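Local structure of putative signal recognition particle protein (5CK4) at residues 165-171 with 214-220. The protein binds GDP and GTP as the Arf-like GTPase beta subunit of the signal recognition particle receptor, probably serving protein translocation at the endoplasmic reticulum membrane. Residues are numbered along the deposited sequence.
With GDP (guanosine-5'-diphosphate), chain C.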
ATOM      1  N   VAL A 165      -3.722   3.873  -1.810  1.00 20.93           N
ATOM      2  CA  VAL A 165      -2.356   3.425  -1.600  1.00 17.65           C
ATOM      3  C   VAL A 165      -2.162   2.102  -2.321  1.00 18.51           C
ATOM      4  O   VAL A 165      -2.996   1.211  -2.217  1.00 15.65           O
ATOM      5  CB  VAL A 165      -2.095   3.189  -0.095  1.00 15.42           C
ATOM      6  CG1 VAL A 165      -0.771   2.408   0.133  1.00 15.67           C
ATOM      7  CG2 VAL A 165      -2.080   4.504   0.645  1.00 15.18           C
ATOM      8  N   ILE A 166      -1.076   1.976  -3.073  1.00 14.79           N
ATOM      9  CA  ILE A 166      -0.662   0.653  -3.519  1.00 13.30           C
ATOM     10  C   ILE A 166       0.569   0.247  -2.710  1.00 15.54           C
ATOM     11  O   ILE A 166       1.578   0.970  -2.698  1.00 19.97           O
ATOM     12  CB  ILE A 166      -0.320   0.637  -5.017  1.00 15.61           C
ATOM     13  CG1 ILE A 166      -1.558   0.942  -5.863  1.00 16.74           C
ATOM     14  CG2 ILE A 166       0.283  -0.719  -5.404  1.00 16.69           C
ATOM     15  CD1 ILE A 166      -1.238   1.127  -7.376  1.00 14.95           C
ATOM     16  N   PHE A 167       0.479  -0.872  -1.995  1.00 13.26           N
ATOM     17  CA  PHE A 167       1.643  -1.399  -1.282  1.00 13.61           C
ATOM     18  C   PHE A 167       2.226  -2.550  -2.105  1.00 15.82           C
ATOM     19  O   PHE A 167       1.631  -3.636  -2.171  1.00 14.76           O
ATOM     20  CB  PHE A 167       1.255  -1.889   0.112  1.00 12.88           C
ATOM     21  CG  PHE A 167       2.434  -2.342   0.942  1.00 18.39           C
ATOM     22  CD1 PHE A 167       2.914  -3.648   0.849  1.00 11.96           C
ATOM     23  CD2 PHE A 167       3.086  -1.450   1.790  1.00 21.62           C
ATOM     24  CE1 PHE A 167       4.009  -4.055   1.604  1.00 14.71           C
ATOM     25  CE2 PHE A 167       4.173  -1.857   2.553  1.00 20.88           C
ATOM     26  CZ  PHE A 167       4.633  -3.152   2.460  1.00 14.05           C
ATOM     27  N   LEU A 168       3.379  -2.310  -2.730  1.00 16.50           N
ATOM     28  CA  LEU A 168       3.985  -3.286  -3.638  1.00 12.61           C
ATOM     29  C   LEU A 168       5.029  -4.122  -2.908  1.00 15.35           C
ATOM     30  O   LEU A 168       5.831  -3.594  -2.156  1.00 14.97           O
ATOM     31  CB  LEU A 168       4.651  -2.574  -4.806  1.00 14.83           C
ATOM     32  CG  LEU A 168       5.039  -3.322  -6.092  1.00 14.32           C
ATOM     33  CD1 LEU A 168       3.800  -3.738  -6.886  1.00 12.09           C
ATOM     34  CD2 LEU A 168       5.913  -2.426  -6.944  1.00 15.85           C
ATOM     35  N   LEU A 169       5.014  -5.431  -3.151  1.00 15.39           N
ATOM     36  CA  LEU A 169       6.015  -6.337  -2.597  1.00 12.83           C
ATOM     37  C   LEU A 169       6.458  -7.340  -3.666  1.00 18.26           C
ATOM     38  O   LEU A 169       5.745  -7.571  -4.654  1.00 16.64           O
ATOM     39  CB  LEU A 169       5.484  -7.069  -1.346  1.00 13.42           C
ATOM     40  CG  LEU A 169       4.209  -7.936  -1.517  1.00 13.53           C
ATOM     41  CD1 LEU A 169       4.546  -9.370  -2.008  1.00 15.02           C
ATOM     42  CD2 LEU A 169       3.430  -7.993  -0.215  1.00 19.75           C
ATOM     43  N   ASP A 170       7.625  -7.936  -3.439  1.00 14.23           N
ATOM     44  CA  ASP A 170       8.176  -8.971  -4.304  1.00 20.26           C
ATOM     45  C   ASP A 170       7.629 -10.327  -3.853  1.00 20.67           C
ATOM     46  O   ASP A 170       8.049 -10.853  -2.825  1.00 17.27           O
ATOM     47  CB  ASP A 170       9.713  -8.923  -4.203  1.00 17.96           C
ATOM     48  CG  ASP A 170      10.404  -9.901  -5.129  1.00 19.09           C
ATOM     49  OD1 ASP A 170       9.760 -10.860  -5.601  1.00 20.46           O
ATOM     50  OD2 ASP A 170      11.614  -9.715  -5.377  1.00 23.30           O
ATOM     51  N   ALA A 171       6.687 -10.893  -4.611  1.00 19.04           N
ATOM     52  CA  ALA A 171       6.075 -12.155  -4.207  1.00 18.85           C
ATOM     53  C   ALA A 171       7.042 -13.331  -4.289  1.00 17.86           C
ATOM     54  O   ALA A 171       6.797 -14.379  -3.681  1.00 21.52           O
ATOM     55  CB  ALA A 171       4.787 -12.456  -5.017  1.00 14.46           C
ATOM     56  N   VAL A 214      -6.482   0.345   0.212  1.00 12.86           N
ATOM     57  CA  VAL A 214      -5.099  -0.105   0.090  1.00 16.64           C
ATOM     58  C   VAL A 214      -5.069  -1.372  -0.750  1.00 14.69           C
ATOM     59  O   VAL A 214      -5.698  -2.377  -0.399  1.00 15.66           O
ATOM     60  CB  VAL A 214      -4.460  -0.407   1.472  1.00 14.03           C
ATOM     61  CG1 VAL A 214      -3.036  -0.939   1.313  1.00 12.46           C
ATOM     62  CG2 VAL A 214      -4.435   0.845   2.333  1.00 12.34           C
ATOM     63  N   LEU A 215      -4.352  -1.310  -1.865  1.00 12.82           N
ATOM     64  CA  LEU A 215      -4.165  -2.476  -2.707  1.00 14.24           C
ATOM     65  C   LEU A 215      -2.815  -3.059  -2.352  1.00 12.08           C
ATOM     66  O   LEU A 215      -1.792  -2.385  -2.497  1.00 15.55           O
ATOM     67  CB  LEU A 215      -4.182  -2.077  -4.189  1.00 16.94           C
ATOM     68  CG  LEU A 215      -3.901  -3.219  -5.166  1.00 15.76           C
ATOM     69  CD1 LEU A 215      -4.990  -4.288  -5.084  1.00 15.43           C
ATOM     70  CD2 LEU A 215      -3.798  -2.676  -6.589  1.00 18.75           C
ATOM     71  N   ILE A 216      -2.801  -4.296  -1.874  1.00 12.32           N
ATOM     72  CA  ILE A 216      -1.532  -4.981  -1.679  1.00 11.61           C
ATOM     73  C   ILE A 216      -1.196  -5.715  -2.975  1.00 12.32           C
ATOM     74  O   ILE A 216      -1.803  -6.731  -3.313  1.00 14.32           O
ATOM     75  CB  ILE A 216      -1.558  -5.929  -0.472  1.00 13.70           C
ATOM     76  CG1 ILE A 216      -1.834  -5.125   0.800  1.00 14.28           C
ATOM     77  CG2 ILE A 216      -0.207  -6.669  -0.363  1.00 13.28           C
ATOM     78  CD1 ILE A 216      -2.159  -5.953   2.020  1.00 12.79           C
ATOM     79  N   ALA A 217      -0.247  -5.155  -3.714  1.00 13.70           N
ATOM     80  CA  ALA A 217       0.088  -5.648  -5.042  1.00 18.93           C
ATOM     81  C   ALA A 217       1.241  -6.651  -4.957  1.00 19.78           C
ATOM     82  O   ALA A 217       2.399  -6.283  -4.700  1.00 13.84           O
ATOM     83  CB  ALA A 217       0.431  -4.474  -5.957  1.00 18.65           C
ATOM     84  N   ALA A 218       0.905  -7.928  -5.129  1.00 13.41           N
ATOM     85  CA  ALA A 218       1.894  -8.992  -5.025  1.00 12.90           C
ATOM     86  C   ALA A 218       2.573  -9.180  -6.379  1.00 14.22           C
ATOM     87  O   ALA A 218       2.096  -9.960  -7.212  1.00 16.03           O
ATOM     88  CB  ALA A 218       1.227 -10.299  -4.539  1.00 16.21           C
ATOM     89  N   ASN A 219       3.674  -8.446  -6.574  1.00 13.48           N
ATOM     90  CA  ASN A 219       4.381  -8.317  -7.846  1.00 16.39           C
ATOM     91  C   ASN A 219       5.278  -9.518  -8.183  1.00 17.36           C
ATOM     92  O   ASN A 219       5.567 -10.348  -7.321  1.00 16.39           O
ATOM     93  CB  ASN A 219       5.243  -7.039  -7.832  1.00 11.72           C
ATOM     94  CG  ASN A 219       5.713  -6.625  -9.220  1.00 13.36           C
ATOM     95  OD1 ASN A 219       5.056  -6.920 -10.217  1.00 16.12           O
ATOM     96  ND2 ASN A 219       6.855  -5.939  -9.288  1.00 17.09           N
ATOM     97  N   LYS A 220       5.735  -9.557  -9.440  1.00 18.04           N
ATOM     98  CA  LYS A 220       6.662 -10.573  -9.967  1.00 17.14           C
ATOM     99  C   LYS A 220       6.020 -11.958 -10.097  1.00 21.43           C
ATOM    100  O   LYS A 220       6.698 -12.972  -9.943  1.00 17.29           O
ATOM    101  CB  LYS A 220       8.003 -10.635  -9.176  1.00 14.83           C
ATOM    102  CG  LYS A 220       8.606  -9.235  -8.849  1.00 15.42           C
ATOM    103  CD  LYS A 220      10.087  -9.270  -8.522  1.00 15.94           C
ATOM    104  CE  LYS A 220      10.578  -7.884  -8.080  1.00 16.00           C
ATOM    105  NZ  LYS A 220      12.055  -7.876  -7.733  1.00 17.56           N
TER
HETATM  106  PB  GDP C 401      12.145  -0.529  -6.537  1.00 21.99           P
HETATM  107  O1B GDP C 401      11.943   0.819  -7.165  1.00 21.10           O
HETATM  108  O2B GDP C 401      10.930  -0.883  -5.693  1.00 19.90           O
HETATM  109  O3B GDP C 401      13.357  -0.588  -5.635  1.00 20.53           O
HETATM  110  O3A GDP C 401      12.281  -1.689  -7.636  1.00 24.25           O
HETATM  111  PA  GDP C 401      12.814  -1.554  -9.155  1.00 23.57           P
HETATM  112  O1A GDP C 401      11.806  -0.858 -10.013  1.00 21.41           O
HETATM  113  O2A GDP C 401      14.186  -0.934  -9.230  1.00 29.87           O
HETATM  114  O5' GDP C 401      12.827  -3.118  -9.466  1.00 18.52           O
HETATM  115  C5' GDP C 401      13.715  -3.972  -8.763  1.00 18.45           C
HETATM  116  C4' GDP C 401      14.089  -5.113  -9.696  1.00 27.92           C
HETATM  117  O4' GDP C 401      12.957  -5.967  -9.876  1.00 27.47           O
HETATM  118  C3' GDP C 401      14.484  -4.618 -11.080  1.00 25.98           C
HETATM  119  O3' GDP C 401      15.512  -5.487 -11.558  1.00 29.71           O
HETATM  120  C2' GDP C 401      13.241  -4.840 -11.921  1.00 28.96           C
HETATM  121  O2' GDP C 401      13.533  -5.090 -13.294  1.00 25.25           O
HETATM  122  C1' GDP C 401      12.669  -6.082 -11.275  1.00 21.94           C
HETATM  123  N9  GDP C 401      11.211  -6.208 -11.479  1.00 16.72           N
HETATM  124  C8  GDP C 401      10.265  -5.261 -11.303  1.00 22.77           C
HETATM  125  N7  GDP C 401       9.030  -5.772 -11.566  1.00 21.26           N
HETATM  126  C5  GDP C 401       9.195  -7.064 -11.887  1.00 14.56           C
HETATM  127  C6  GDP C 401       8.318  -8.174 -12.284  1.00 17.80           C
HETATM  128  O6  GDP C 401       7.079  -7.998 -12.346  1.00 17.29           O
HETATM  129  N1  GDP C 401       8.894  -9.367 -12.526  1.00 17.09           N
HETATM  130  C2  GDP C 401      10.228  -9.566 -12.456  1.00 18.18           C
HETATM  131  N2  GDP C 401      10.738 -10.791 -12.731  1.00 19.70           N
HETATM  132  N3  GDP C 401      11.095  -8.586 -12.106  1.00 17.39           N
HETATM  133  C4  GDP C 401      10.633  -7.342 -11.827  1.00 19.72           C
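Start with the backbone: strands 165-170 and 214-219 run parallel through the central sheet of this P-loop GTPase, zipped by hydrogen bonds from Leu-215 N to Val-165 O (2.9 Å) through Ala-171 N to Asn-219 O (3.0 Å). On one face, Leu-168 (chi1 t, chi2 p) lays CD1 on Ala-217 CB at 3.6 Å and on Asn-219 CB at 3.7 Å, while Trp-308 of helix 306-313 covers Leu-215 and Ala-217. On the other, Leu-169, with chi1 p, swings CD2 to 3.9 Å from Ile-216 CG2, beneath helix 180-201. The polar end carries the NKxD guanine-specificity motif. Asn-219 gives ND2 to Ala-30 O, and its OD1 accepts a weak bond from Lys-220 N. Lys-220 stretches out, chi2 to chi4 all t, so that NZ reaches GDP O4' (3.0 Å), Asp-170 OD2 (3.0 Å) and Gly-29 O. Since Asp-170 OD1 also takes the amides of Ala-172 and Ala-173, the salt bridge ties the nucleotide-holding lysine to the turn after the neighbouring strand.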